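Local coordinates for protein succinylglutamate desuccinylase (Vibrio cholerae, PDB 2G9D) that probably hydrolyses N-succinylglutamate to succinate and glutamate, the last step of arginine breakdown by the AST pathway, using one zinc ion per subunit, at residues R90-M95 / R138-N143; C156-S161 / I310-R315; M182-Q187 / L235-A240; H19-Q24 / L34-R39. One frame throughout, in Å; residues are numbered along the deposited sequence.

Overall arrangement
From the N terminus, contact 4 comes first and closes a short loop of nine residues, which hold the rest of the first strand and the turn of a hairpin at the edge of the chain. Contact 1 follows in series: strand 90-94 meets the end of helix 125-140 across 42 intervening residues, and its Leu92 packs against His37 of contact 4. Contact 2 then opens at the end of strand 149-157 and closes only at 310-315, joining the catalytic domain to the barrel-sandwich hybrid domain. Contact 3, a helix pair of the catalytic domain, is nested inside that long loop. None of the four cross. Contacts 1 and 2, centres about 30 Å apart, lie on opposite sides of the chain's centre.

Contact 1 of 4, residues R90-M95 / R138-N143; sequences RCLFIM and RQFFAN
The flat end of Arg90 lies on the ring of Phe140, tip to tip, with guanidinium and ring planes only 21° apart. Arg90 CZ stands 3.8 Å from the centroid of the Phe140 ring, nearly on the ring normal, so this is a cation-pi contact over the face. The same guanidinium also reaches past the ring to the backbone: NH1 of Arg90 donates to O of Phe140 at 2.7 Å, a bent bond (131° at the hydrogen) that comes in from above the carbonyl plane. Phe140 closes the helix, and arginine suits a place that offers both an aromatic face and a carbonyl at a helix end. With CG anti to its backbone N (chi1 -170°), Phe140 swings its ring in among the strand residues. Leu92 slides past it in the opposite direction, and CA of Cys91 meets the ring edge, 4.0 Å from CZ of Phe140. The Leu92 side of the ring is buried and apolar; the looser side has the partly exposed Arg90, with the exposed Gln139 at the margin. The guanidinium has a second partner: its NH2 forms a salt bridge with Glu43 of strand 41-44, while strand 55-60 runs parallel on the other flank of strand 90-94, its Asn55 touching both Arg90 and Phe140.

Contact 2 of 4, residues C156-S161 / I310-R315; sequences CAIRGS and IVFPNR
Two bends shape Arg159, the main side chain of this contact. Its CG occupies the crowded position between the backbone N and the carbonyl carbon (chi1 58°), and the chain then turns at chi2 (136°) and again at chi3 (61°), carrying the guanidinium over to Pro313. There NH1 of Arg159 donates to O of Pro313 at 2.6 Å, a bent bond approaching from well above the carbonyl plane. The proline ring crosses obliquely beneath, its CB lying 3.5 Å from the guanidinium plane of Arg159. Proline fits here because its compact ring gives the face of the guanidinium a rigid apolar surface, while the carbonyl of the same residue accepts the bond from NH1. CB of Phe312 starts away from the other segment, yet the ring returns to let CD2 meet CD1 of Ile158 at 4.2 Å; an extended outer chain takes that isoleucine methyl to its partner. Ile158 lies near Glu66, a predicted zinc ligand, and Phe312 near Glu219, the predicted active-site residue. The arrangement thus joins the zinc-hydrolase catalytic domain to the barrel-sandwich hybrid domain beside the probable active site.

Contact 3 of 4, residues M182-Q187 / L235-A240; sequences MQFIEQ and LAFDLA
Ala240, Gln187 and Phe184 make up most of this helix-helix contact. Helices 182-187 and 235-240 approach to 9.2 Å between the axes of these short segments and run at 134° to each other. They come closest where Gln187, the last residue of helix 179-187, meets Ala240, CA to CA 5.7 Å. The single methyl of Ala240 points at the other helix and lets the two backbones come this near. Phe184 has CG anti to its backbone N (chi1 173°), which brings the ring edge up to the carbonyl of Ala240: CE1 of Phe184 lies 3.6 Å from C of Ala240. The same CE1 of Phe184 packs on the methyl, 3.6 Å from CB of Ala240. The tip of the ring, CZ of Phe184, meets CE1 of Phe237 at 4.0 Å, the two aromatic side chains crossing obliquely. Both helices pack on the same inner strands of the zinc-exopeptidase alpha/beta fold, for Phe184 touches Trp150 and Leu152 of strand 149-157, and Phe237 touches Leu154 of that strand together with Leu218 and Leu220 of strand 214-220. Gln187 is partly exposed. Its extended chain runs alongside Ala240, with CG of Gln187 3.8 Å from CB of Ala240, so its methylenes serve as apolar surface. The amide is brought up against the backbone, OE1 of Gln187 standing 3.5 Å from CA of Ala240, and no hydrogen bond joins the two segments. Ala236 adds its CB, 3.9 Å from O of Gln187.

Contact 4 of 4, residues H19-Q24 / L34-R39; sequences HPMVAQ and LKLHQR
A beta-hairpin begins here: strand 24-27 turns back antiparallel onto strand 33-38, and the loop leading into it, 19-23, continues alongside the end of the second strand. Met21, a selenomethionine in this crystal, crosses Leu36 at about a right angle. Its CG takes the crowded position between the backbone N and the carbonyl carbon (chi1 51°), the chain then runs straight until a bend at chi3 (-85°), and the terminal CE comes to lie 3.8 Å from CG of Leu36. A long, flexible, unbranched chain (a selenoether here) suits this reach from a loop to a buried leucine, which also packs on Leu42 and Leu5. Nearer the backbone, SE of Met21 passes CA of Arg39 at 4.1 Å, and Arg39 itself extends from CG to NE back along the loop toward His19. Gln24 and Leu36 place their side chains on the same face of the hairpin, CG of Gln24 lying 4.2 Å from CD2 of Leu36. His37 points away instead, its NE2 hydrogen-bonded to Glu43. Gln24 and Leu36 form a hydrogen-bonded antiparallel pair: the return bond from Leu36 N to Gln24 O is weak at 3.4 Å, whereas Gln24 N donates to Leu36 O at 3.3 Å from above the carbonyl plane.

Contact 1 of 4, residues R90-M95 / R138-N143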
loop_
_atom_site.group_PDB
_atom_site.type_symbol
_atom_site.label_atom_id
_atom_site.label_comp_id
_atom_site.label_asym_id
_atom_site.label_seq_id
_atom_site.Cartn_x
_atom_site.Cartn_y
_atom_site.Cartn_z
ATOM N N ARG A 90 4.822 -18.103 -0.075
ATOM C CA ARG A 90 3.752 -18.083 -1.064
ATOM C C ARG A 90 3.227 -16.637 -1.211
ATOM O O ARG A 90 2.527 -16.126 -0.331
ATOM C CB ARG A 90 2.630 -19.018 -0.608
ATOM C CG ARG A 90 1.649 -19.333 -1.685
ATOM C CD ARG A 90 0.249 -19.428 -1.144
ATOM N NE ARG A 90 -0.694 -19.269 -2.239
ATOM C CZ ARG A 90 -2.007 -19.388 -2.121
ATOM N NH1 ARG A 90 -2.541 -19.670 -0.942
ATOM N NH2 ARG A 90 -2.786 -19.237 -3.186
ATOM N N CYS A 91 3.570 -15.977 -2.311
ATOM C CA CYS A 91 3.122 -14.603 -2.513
ATOM C C CYS A 91 2.525 -14.295 -3.893
ATOM O O CYS A 91 3.029 -14.726 -4.936
ATOM C CB CYS A 91 4.269 -13.630 -2.211
ATOM S SG CYS A 91 5.704 -13.826 -3.287
ATOM N N LEU A 92 1.443 -13.526 -3.860
ATOM C CA LEU A 92 0.699 -13.120 -5.045
ATOM C C LEU A 92 1.082 -11.679 -5.435
ATOM O O LEU A 92 0.822 -10.737 -4.690
ATOM C CB LEU A 92 -0.793 -13.211 -4.723
ATOM C CG LEU A 92 -1.801 -13.240 -5.859
ATOM C CD1 LEU A 92 -1.505 -14.380 -6.815
ATOM C CD2 LEU A 92 -3.177 -13.376 -5.255
ATOM N N PHE A 93 1.709 -11.511 -6.593
ATOM C CA PHE A 93 2.119 -10.188 -7.041
ATOM C C PHE A 93 1.026 -9.546 -7.877
ATOM O O PHE A 93 0.896 -9.823 -9.063
ATOM C CB PHE A 93 3.429 -10.272 -7.842
ATOM C CG PHE A 93 4.660 -10.403 -6.986
ATOM C CD1 PHE A 93 5.000 -11.620 -6.400
ATOM C CD2 PHE A 93 5.452 -9.289 -6.715
ATOM C CE1 PHE A 93 6.106 -11.731 -5.553
ATOM C CE2 PHE A 93 6.562 -9.387 -5.870
ATOM C CZ PHE A 93 6.884 -10.615 -5.286
ATOM N N ILE A 94 0.231 -8.686 -7.259
ATOM C CA ILE A 94 -0.834 -8.040 -7.997
ATOM C C ILE A 94 -0.402 -6.734 -8.627
ATOM O O ILE A 94 0.347 -5.945 -8.040
ATOM C CB ILE A 94 -2.055 -7.752 -7.119
ATOM C CG1 ILE A 94 -2.578 -9.049 -6.515
ATOM C CG2 ILE A 94 -3.155 -7.096 -7.961
ATOM C CD1 ILE A 94 -3.732 -8.821 -5.588
HETATM N N MSE A 95 -0.905 -6.527 -9.838
HETATM C CA MSE A 95 -0.641 -5.334 -10.628
HETATM C C MSE A 95 -2.017 -4.911 -11.136
HETATM O O MSE A 95 -2.232 -4.786 -12.335
HETATM C CB MSE A 95 0.258 -5.701 -11.802
HETATM C CG MSE A 95 1.055 -4.560 -12.402
HETATM SE SE MSE A 95 0.022 -3.209 -13.294
HETATM C CE MSE A 95 0.993 -1.642 -12.670
ATOM N N ARG A 138 -9.877 -14.041 -1.938
ATOM C CA ARG A 138 -10.658 -15.193 -1.487
ATOM C C ARG A 138 -9.976 -16.483 -1.943
ATOM O O ARG A 138 -9.741 -17.382 -1.138
ATOM C CB ARG A 138 -12.079 -15.102 -2.056
ATOM C CG ARG A 138 -13.100 -16.063 -1.457
ATOM C CD ARG A 138 -13.152 -17.395 -2.216
ATOM N NE ARG A 138 -13.564 -17.242 -3.615
ATOM C CZ ARG A 138 -13.807 -18.256 -4.446
ATOM N NH1 ARG A 138 -14.173 -18.017 -5.702
ATOM N NH2 ARG A 138 -13.694 -19.509 -4.020
ATOM N N GLN A 139 -9.648 -16.557 -3.233
ATOM C CA GLN A 139 -8.990 -17.731 -3.803
ATOM C C GLN A 139 -7.609 -17.963 -3.204
ATOM O O GLN A 139 -7.190 -19.099 -3.010
ATOM C CB GLN A 139 -8.830 -17.577 -5.315
ATOM C CG GLN A 139 -10.044 -17.940 -6.171
ATOM C CD GLN A 139 -10.133 -19.441 -6.491
ATOM O OE1 GLN A 139 -9.128 -20.078 -6.840
ATOM N NE2 GLN A 139 -11.342 -20.002 -6.390
ATOM N N PHE A 140 -6.900 -16.879 -2.916
ATOM C CA PHE A 140 -5.551 -16.966 -2.373
ATOM C C PHE A 140 -5.516 -17.450 -0.936
ATOM O O PHE A 140 -4.896 -18.457 -0.644
ATOM C CB PHE A 140 -4.873 -15.602 -2.467
ATOM C CG PHE A 140 -3.408 -15.623 -2.152
ATOM C CD1 PHE A 140 -2.471 -15.803 -3.160
ATOM C CD2 PHE A 140 -2.958 -15.428 -0.850
ATOM C CE1 PHE A 140 -1.109 -15.785 -2.880
ATOM C CE2 PHE A 140 -1.605 -15.410 -0.565
ATOM C CZ PHE A 140 -0.678 -15.587 -1.585
ATOM N N PHE A 141 -6.177 -16.730 -0.036
ATOM C CA PHE A 141 -6.178 -17.116 1.372
ATOM C C PHE A 141 -6.965 -18.378 1.648
ATOM O O PHE A 141 -7.607 -18.494 2.686
ATOM C CB PHE A 141 -6.723 -15.980 2.257
ATOM C CG PHE A 141 -5.767 -14.831 2.428
ATOM C CD1 PHE A 141 -4.442 -15.057 2.768
ATOM C CD2 PHE A 141 -6.189 -13.526 2.224
ATOM C CE1 PHE A 141 -3.550 -13.998 2.893
ATOM C CE2 PHE A 141 -5.305 -12.453 2.349
ATOM C CZ PHE A 141 -3.984 -12.689 2.681
ATOM N N ALA A 142 -6.899 -19.329 0.730
ATOM C CA ALA A 142 -7.632 -20.575 0.895
ATOM C C ALA A 142 -6.874 -21.631 1.700
ATOM O O ALA A 142 -5.726 -21.990 1.383
ATOM C CB ALA A 142 -8.012 -21.134 -0.468
ATOM N N ASN A 143 -7.549 -22.127 2.737
ATOM C CA ASN A 143 -7.001 -23.145 3.623
ATOM C C ASN A 143 -5.787 -22.641 4.380
ATOM O O ASN A 143 -5.091 -23.413 5.039
ATOM C CB ASN A 143 -6.634 -24.399 2.823
ATOM C CG ASN A 143 -7.847 -25.221 2.451
ATOM O OD1 ASN A 143 -8.203 -25.334 1.279
ATOM N ND2 ASN A 143 -8.497 -25.794 3.457
#

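Contact 2 of 4, residues C156-S161 / I310-R315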
loop_
_atom_site.group_PDB
_atom_site.type_symbol
_atom_site.label_atom_id
_atom_site.label_comp_id
_atom_site.label_asym_id
_atom_site.label_seq_id
_atom_site.Cartn_x
_atom_site.Cartn_y
_atom_site.Cartn_z
ATOM N N CYS A 156 2.389 5.634 -3.968
ATOM C CA CYS A 156 3.234 6.809 -3.938
ATOM C C CYS A 156 2.453 8.042 -3.550
ATOM O O CYS A 156 1.252 8.145 -3.811
ATOM C CB CYS A 156 3.910 7.017 -5.286
ATOM S SG CYS A 156 5.392 6.038 -5.414
ATOM N N ALA A 157 3.166 8.970 -2.923
ATOM C CA ALA A 157 2.601 10.223 -2.447
ATOM C C ALA A 157 2.040 11.132 -3.544
ATOM O O ALA A 157 2.759 11.576 -4.426
ATOM C CB ALA A 157 3.655 10.968 -1.647
ATOM N N ILE A 158 0.744 11.409 -3.467
ATOM C CA ILE A 158 0.064 12.273 -4.420
ATOM C C ILE A 158 0.624 13.697 -4.398
ATOM O O ILE A 158 0.167 14.549 -5.145
ATOM C CB ILE A 158 -1.441 12.327 -4.099
ATOM C CG1 ILE A 158 -1.652 12.837 -2.662
ATOM C CG2 ILE A 158 -2.043 10.935 -4.225
ATOM C CD1 ILE A 158 -3.123 12.911 -2.204
ATOM N N ARG A 159 1.607 13.939 -3.528
ATOM C CA ARG A 159 2.259 15.245 -3.375
ATOM C C ARG A 159 3.423 15.166 -2.375
ATOM O O ARG A 159 3.753 14.091 -1.880
ATOM C CB ARG A 159 1.256 16.287 -2.886
ATOM C CG ARG A 159 0.582 15.936 -1.554
ATOM C CD ARG A 159 0.519 17.164 -0.622
ATOM N NE ARG A 159 -0.245 18.274 -1.190
ATOM C CZ ARG A 159 -1.551 18.231 -1.417
ATOM N NH1 ARG A 159 -2.238 17.134 -1.124
ATOM N NH2 ARG A 159 -2.167 19.287 -1.930
ATOM N N GLY A 160 4.042 16.302 -2.074
ATOM C CA GLY A 160 5.156 16.314 -1.136
ATOM C C GLY A 160 4.845 15.689 0.215
ATOM O O GLY A 160 3.727 15.220 0.442
ATOM N N SER A 161 5.829 15.679 1.118
ATOM C CA SER A 161 5.643 15.107 2.453
ATOM C C SER A 161 6.914 15.211 3.314
ATOM O O SER A 161 8.014 14.940 2.842
ATOM C CB SER A 161 5.210 13.642 2.323
ATOM O OG SER A 161 4.883 13.089 3.579
ATOM N N ILE A 310 -1.207 17.498 9.433
ATOM C CA ILE A 310 -2.225 17.152 8.448
ATOM C C ILE A 310 -1.679 16.230 7.367
ATOM O O ILE A 310 -0.486 16.252 7.063
ATOM C CB ILE A 310 -2.778 18.428 7.797
ATOM C CG1 ILE A 310 -3.917 18.082 6.846
ATOM C CG2 ILE A 310 -1.661 19.162 7.076
ATOM C CD1 ILE A 310 -4.747 19.281 6.456
ATOM N N VAL A 311 -2.557 15.422 6.784
ATOM C CA VAL A 311 -2.143 14.483 5.756
ATOM C C VAL A 311 -3.227 14.364 4.692
ATOM O O VAL A 311 -4.397 14.622 4.966
ATOM C CB VAL A 311 -1.836 13.096 6.389
ATOM C CG1 VAL A 311 -1.433 12.106 5.330
ATOM C CG2 VAL A 311 -0.705 13.229 7.406
ATOM N N PHE A 312 -2.819 13.982 3.481
ATOM C CA PHE A 312 -3.713 13.826 2.323
ATOM C C PHE A 312 -4.516 15.072 1.977
ATOM O O PHE A 312 -5.677 14.969 1.578
ATOM C CB PHE A 312 -4.690 12.666 2.526
ATOM C CG PHE A 312 -4.082 11.319 2.310
ATOM C CD1 PHE A 312 -3.261 10.748 3.274
ATOM C CD2 PHE A 312 -4.328 10.614 1.141
ATOM C CE1 PHE A 312 -2.690 9.490 3.086
ATOM C CE2 PHE A 312 -3.761 9.349 0.935
ATOM C CZ PHE A 312 -2.937 8.787 1.916
ATOM N N PRO A 313 -3.902 16.266 2.092
ATOM C CA PRO A 313 -4.599 17.519 1.785
ATOM C C PRO A 313 -5.195 17.516 0.377
ATOM O O PRO A 313 -4.612 18.082 -0.552
ATOM C CB PRO A 313 -3.500 18.574 1.928
ATOM C CG PRO A 313 -2.451 17.909 2.783
ATOM C CD PRO A 313 -2.461 16.510 2.280
ATOM N N ASN A 314 -6.348 16.881 0.211
ATOM C CA ASN A 314 -6.977 16.846 -1.103
ATOM C C ASN A 314 -7.700 18.158 -1.385
ATOM O O ASN A 314 -8.169 18.837 -0.473
ATOM C CB ASN A 314 -7.964 15.679 -1.203
ATOM C CG ASN A 314 -7.601 14.702 -2.312
ATOM O OD1 ASN A 314 -7.295 15.109 -3.437
ATOM N ND2 ASN A 314 -7.643 13.406 -2.003
ATOM N N ARG A 315 -7.776 18.519 -2.659
ATOM C CA ARG A 315 -8.447 19.751 -3.057
ATOM C C ARG A 315 -9.692 19.388 -3.871
ATOM O O ARG A 315 -10.709 20.097 -3.848
ATOM C CB ARG A 315 -7.488 20.632 -3.881
ATOM C CG ARG A 315 -7.021 20.040 -5.218
ATOM C CD ARG A 315 -6.042 20.993 -5.914
ATOM N NE ARG A 315 -6.085 20.892 -7.374
ATOM C CZ ARG A 315 -5.396 21.674 -8.205
ATOM N NH1 ARG A 315 -4.599 22.624 -7.725
ATOM N NH2 ARG A 315 -5.512 21.519 -9.520
#

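Contact 3 of 4, residues M182-Q187 / L235-A240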
loop_
_atom_site.group_PDB
_atom_site.type_symbol
_atom_site.label_atom_id
_atom_site.label_comp_id
_atom_site.label_asym_id
_atom_site.label_seq_id
_atom_site.Cartn_x
_atom_site.Cartn_y
_atom_site.Cartn_z
HETATM N N MSE A 182 6.015 -4.608 12.284
HETATM C CA MSE A 182 6.710 -3.372 12.630
HETATM C C MSE A 182 8.121 -3.445 12.125
HETATM O O MSE A 182 8.586 -2.568 11.393
HETATM C CB MSE A 182 6.752 -3.170 14.141
HETATM C CG MSE A 182 5.415 -2.776 14.721
HETATM SE SE MSE A 182 4.591 -1.427 13.598
HETATM C CE MSE A 182 2.938 -2.380 13.166
ATOM N N GLN A 183 8.786 -4.513 12.557
ATOM C CA GLN A 183 10.157 -4.819 12.201
ATOM C C GLN A 183 10.337 -4.690 10.710
ATOM O O GLN A 183 11.345 -4.166 10.262
ATOM C CB GLN A 183 10.494 -6.227 12.652
ATOM C CG GLN A 183 10.449 -6.380 14.147
ATOM C CD GLN A 183 10.722 -7.800 14.610
ATOM O OE1 GLN A 183 10.878 -8.047 15.814
ATOM N NE2 GLN A 183 10.777 -8.745 13.664
ATOM N N PHE A 184 9.368 -5.150 9.927
ATOM C CA PHE A 184 9.517 -5.025 8.488
ATOM C C PHE A 184 9.590 -3.560 8.096
ATOM O O PHE A 184 10.474 -3.144 7.342
ATOM C CB PHE A 184 8.362 -5.669 7.706
ATOM C CG PHE A 184 8.435 -5.384 6.239
ATOM C CD1 PHE A 184 9.376 -6.029 5.447
ATOM C CD2 PHE A 184 7.717 -4.334 5.694
ATOM C CE1 PHE A 184 9.618 -5.625 4.143
ATOM C CE2 PHE A 184 7.945 -3.911 4.383
ATOM C CZ PHE A 184 8.903 -4.555 3.604
ATOM N N ILE A 185 8.648 -2.779 8.605
ATOM C CA ILE A 185 8.607 -1.360 8.302
ATOM C C ILE A 185 9.941 -0.702 8.641
ATOM O O ILE A 185 10.442 0.122 7.875
ATOM C CB ILE A 185 7.457 -0.686 9.072
ATOM C CG1 ILE A 185 6.139 -1.055 8.411
ATOM C CG2 ILE A 185 7.597 0.817 9.050
ATOM C CD1 ILE A 185 4.943 -0.670 9.223
ATOM N N GLU A 186 10.506 -1.078 9.790
ATOM C CA GLU A 186 11.780 -0.542 10.241
ATOM C C GLU A 186 12.881 -0.914 9.235
ATOM O O GLU A 186 13.606 -0.051 8.722
ATOM C CB GLU A 186 12.143 -1.100 11.622
ATOM C CG GLU A 186 11.056 -1.025 12.713
ATOM C CD GLU A 186 10.762 0.388 13.247
ATOM O OE1 GLU A 186 10.270 0.507 14.404
ATOM O OE2 GLU A 186 11.002 1.373 12.518
ATOM N N GLN A 187 13.011 -2.198 8.938
ATOM C CA GLN A 187 14.045 -2.600 8.000
ATOM C C GLN A 187 13.842 -1.890 6.659
ATOM O O GLN A 187 14.775 -1.713 5.878
ATOM C CB GLN A 187 14.053 -4.121 7.787
ATOM C CG GLN A 187 15.044 -4.536 6.693
ATOM C CD GLN A 187 15.056 -6.024 6.387
ATOM O OE1 GLN A 187 14.021 -6.638 6.133
ATOM N NE2 GLN A 187 16.245 -6.608 6.395
ATOM N N LEU A 235 15.913 2.216 -1.637
ATOM C CA LEU A 235 16.927 1.201 -1.443
ATOM C C LEU A 235 16.599 0.341 -0.229
ATOM O O LEU A 235 16.498 -0.875 -0.337
ATOM C CB LEU A 235 18.300 1.867 -1.283
ATOM C CG LEU A 235 19.557 1.002 -1.442
ATOM C CD1 LEU A 235 19.959 0.407 -0.115
ATOM C CD2 LEU A 235 19.294 -0.098 -2.475
ATOM N N ALA A 236 16.417 0.955 0.927
ATOM C CA ALA A 236 16.114 0.153 2.107
ATOM C C ALA A 236 14.845 -0.643 1.875
ATOM O O ALA A 236 14.761 -1.833 2.185
ATOM C CB ALA A 236 15.954 1.041 3.342
ATOM N N PHE A 237 13.836 0.014 1.330
ATOM C CA PHE A 237 12.611 -0.710 1.094
ATOM C C PHE A 237 12.878 -1.919 0.220
ATOM O O PHE A 237 12.553 -3.038 0.587
ATOM C CB PHE A 237 11.580 0.160 0.412
ATOM C CG PHE A 237 10.361 -0.599 0.018
ATOM C CD1 PHE A 237 9.612 -1.267 0.979
ATOM C CD2 PHE A 237 9.961 -0.668 -1.312
ATOM C CE1 PHE A 237 8.495 -1.988 0.619
ATOM C CE2 PHE A 237 8.847 -1.387 -1.672
ATOM C CZ PHE A 237 8.110 -2.047 -0.708
ATOM N N ASP A 238 13.481 -1.666 -0.941
ATOM C CA ASP A 238 13.789 -2.709 -1.903
ATOM C C ASP A 238 14.529 -3.918 -1.331
ATOM O O ASP A 238 14.270 -5.068 -1.728
ATOM C CB ASP A 238 14.599 -2.146 -3.044
ATOM C CG ASP A 238 15.040 -3.227 -4.002
ATOM O OD1 ASP A 238 14.216 -3.702 -4.815
ATOM O OD2 ASP A 238 16.214 -3.634 -3.926
ATOM N N LEU A 239 15.465 -3.654 -0.423
ATOM C CA LEU A 239 16.219 -4.720 0.217
ATOM C C LEU A 239 15.286 -5.423 1.196
ATOM O O LEU A 239 15.199 -6.644 1.231
ATOM C CB LEU A 239 17.437 -4.156 0.963
ATOM C CG LEU A 239 18.817 -4.395 0.330
ATOM C CD1 LEU A 239 18.852 -3.826 -1.073
ATOM C CD2 LEU A 239 19.896 -3.742 1.182
ATOM N N ALA A 240 14.561 -4.633 1.973
ATOM C CA ALA A 240 13.647 -5.178 2.964
ATOM C C ALA A 240 12.701 -6.213 2.385
ATOM O O ALA A 240 12.594 -7.311 2.928
ATOM C CB ALA A 240 12.850 -4.053 3.617
#

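Contact 4 of 4, residues H19-Q24 / L34-R39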
loop_
_atom_site.group_PDB
_atom_site.type_symbol
_atom_site.label_atom_id
_atom_site.label_comp_id
_atom_site.label_asym_id
_atom_site.label_seq_id
_atom_site.Cartn_x
_atom_site.Cartn_y
_atom_site.Cartn_z
ATOM N N HIS A 19 -1.820 -7.013 -26.929
ATOM C CA HIS A 19 -1.330 -8.363 -26.674
ATOM C C HIS A 19 -1.773 -8.905 -25.309
ATOM O O HIS A 19 -1.376 -8.387 -24.260
ATOM C CB HIS A 19 0.199 -8.392 -26.765
ATOM C CG HIS A 19 0.724 -8.667 -28.142
ATOM N ND1 HIS A 19 0.663 -7.746 -29.167
ATOM C CD2 HIS A 19 1.308 -9.772 -28.664
ATOM C CE1 HIS A 19 1.184 -8.273 -30.261
ATOM N NE2 HIS A 19 1.583 -9.502 -29.983
ATOM N N PRO A 20 -2.606 -9.959 -25.313
ATOM C CA PRO A 20 -3.122 -10.596 -24.103
ATOM C C PRO A 20 -2.224 -11.726 -23.650
ATOM O O PRO A 20 -1.953 -12.651 -24.409
ATOM C CB PRO A 20 -4.474 -11.111 -24.553
ATOM C CG PRO A 20 -4.154 -11.618 -25.907
ATOM C CD PRO A 20 -3.304 -10.491 -26.497
HETATM N N MSE A 21 -1.764 -11.646 -22.410
HETATM C CA MSE A 21 -0.912 -12.678 -21.847
HETATM C C MSE A 21 -1.807 -13.711 -21.165
HETATM O O MSE A 21 -2.526 -13.397 -20.223
HETATM C CB MSE A 21 0.056 -12.062 -20.833
HETATM C CG MSE A 21 -0.613 -11.185 -19.769
HETATM SE SE MSE A 21 0.573 -10.438 -18.398
HETATM C CE MSE A 21 0.586 -11.925 -17.172
ATOM N N VAL A 22 -1.777 -14.942 -21.657
ATOM C CA VAL A 22 -2.599 -15.994 -21.080
ATOM C C VAL A 22 -1.928 -16.538 -19.842
ATOM O O VAL A 22 -0.739 -16.336 -19.635
ATOM C CB VAL A 22 -2.782 -17.175 -22.053
ATOM C CG1 VAL A 22 -3.469 -16.712 -23.329
ATOM C CG2 VAL A 22 -1.426 -17.797 -22.372
ATOM N N ALA A 23 -2.693 -17.245 -19.023
ATOM C CA ALA A 23 -2.142 -17.855 -17.821
ATOM C C ALA A 23 -1.145 -18.925 -18.250
ATOM O O ALA A 23 -1.177 -19.385 -19.391
ATOM C CB ALA A 23 -3.253 -18.495 -16.997
ATOM N N GLN A 24 -0.263 -19.310 -17.330
ATOM C CA GLN A 24 0.732 -20.346 -17.584
ATOM C C GLN A 24 1.601 -20.618 -16.375
ATOM O O GLN A 24 2.401 -19.781 -15.974
ATOM C CB GLN A 24 1.612 -19.971 -18.773
ATOM C CG GLN A 24 2.236 -18.602 -18.721
ATOM C CD GLN A 24 2.866 -18.246 -20.048
ATOM O OE1 GLN A 24 3.636 -19.027 -20.607
ATOM N NE2 GLN A 24 2.539 -17.068 -20.567
ATOM N N LEU A 34 5.774 -20.925 -10.487
ATOM C CA LEU A 34 5.130 -19.659 -10.868
ATOM C C LEU A 34 3.781 -19.736 -11.603
ATOM O O LEU A 34 3.739 -19.659 -12.837
ATOM C CB LEU A 34 6.069 -18.835 -11.756
ATOM C CG LEU A 34 7.497 -18.528 -11.324
ATOM C CD1 LEU A 34 8.124 -17.613 -12.366
ATOM C CD2 LEU A 34 7.514 -17.879 -9.943
ATOM N N LYS A 35 2.679 -19.837 -10.869
ATOM C CA LYS A 35 1.387 -19.902 -11.529
ATOM C C LYS A 35 0.895 -18.520 -11.953
ATOM O O LYS A 35 0.404 -17.746 -11.134
ATOM C CB LYS A 35 0.346 -20.564 -10.618
ATOM C CG LYS A 35 0.744 -21.953 -10.146
ATOM C CD LYS A 35 -0.414 -22.673 -9.495
ATOM C CE LYS A 35 -0.963 -21.894 -8.306
ATOM N NZ LYS A 35 -2.063 -22.646 -7.622
ATOM N N LEU A 36 1.045 -18.202 -13.235
ATOM C CA LEU A 36 0.572 -16.925 -13.760
ATOM C C LEU A 36 -0.932 -17.090 -13.953
ATOM O O LEU A 36 -1.390 -18.090 -14.514
ATOM C CB LEU A 36 1.202 -16.630 -15.105
ATOM C CG LEU A 36 1.393 -15.147 -15.329
ATOM C CD1 LEU A 36 2.472 -14.635 -14.399
ATOM C CD2 LEU A 36 1.806 -14.914 -16.747
ATOM N N HIS A 37 -1.715 -16.123 -13.501
ATOM C CA HIS A 37 -3.156 -16.267 -13.629
ATOM C C HIS A 37 -3.792 -15.420 -14.719
ATOM O O HIS A 37 -4.353 -15.951 -15.683
ATOM C CB HIS A 37 -3.810 -15.955 -12.289
ATOM C CG HIS A 37 -3.343 -16.829 -11.172
ATOM N ND1 HIS A 37 -3.454 -18.200 -11.211
ATOM C CD2 HIS A 37 -2.820 -16.524 -9.962
ATOM C CE1 HIS A 37 -3.025 -18.706 -10.068
ATOM N NE2 HIS A 37 -2.636 -17.709 -9.292
ATOM N N GLN A 38 -3.714 -14.103 -14.566
ATOM C CA GLN A 38 -4.300 -13.209 -15.547
ATOM C C GLN A 38 -3.487 -11.938 -15.625
ATOM O O GLN A 38 -2.590 -11.723 -14.822
ATOM C CB GLN A 38 -5.729 -12.890 -15.141
ATOM C CG GLN A 38 -5.818 -12.226 -13.785
ATOM C CD GLN A 38 -7.195 -12.339 -13.184
ATOM O OE1 GLN A 38 -7.630 -13.430 -12.817
ATOM N NE2 GLN A 38 -7.897 -11.211 -13.084
ATOM N N ARG A 39 -3.811 -11.098 -16.594
ATOM C CA ARG A 39 -3.119 -9.836 -16.787
ATOM C C ARG A 39 -2.808 -9.123 -15.451
ATOM O O ARG A 39 -3.710 -8.679 -14.740
ATOM C CB ARG A 39 -3.983 -8.963 -17.702
ATOM C CG ARG A 39 -3.260 -7.873 -18.461
ATOM C CD ARG A 39 -4.105 -7.468 -19.660
ATOM N NE ARG A 39 -3.851 -6.093 -20.083
ATOM C CZ ARG A 39 -2.763 -5.690 -20.728
ATOM N NH1 ARG A 39 -1.812 -6.559 -21.037
ATOM N NH2 ARG A 39 -2.623 -4.413 -21.058
#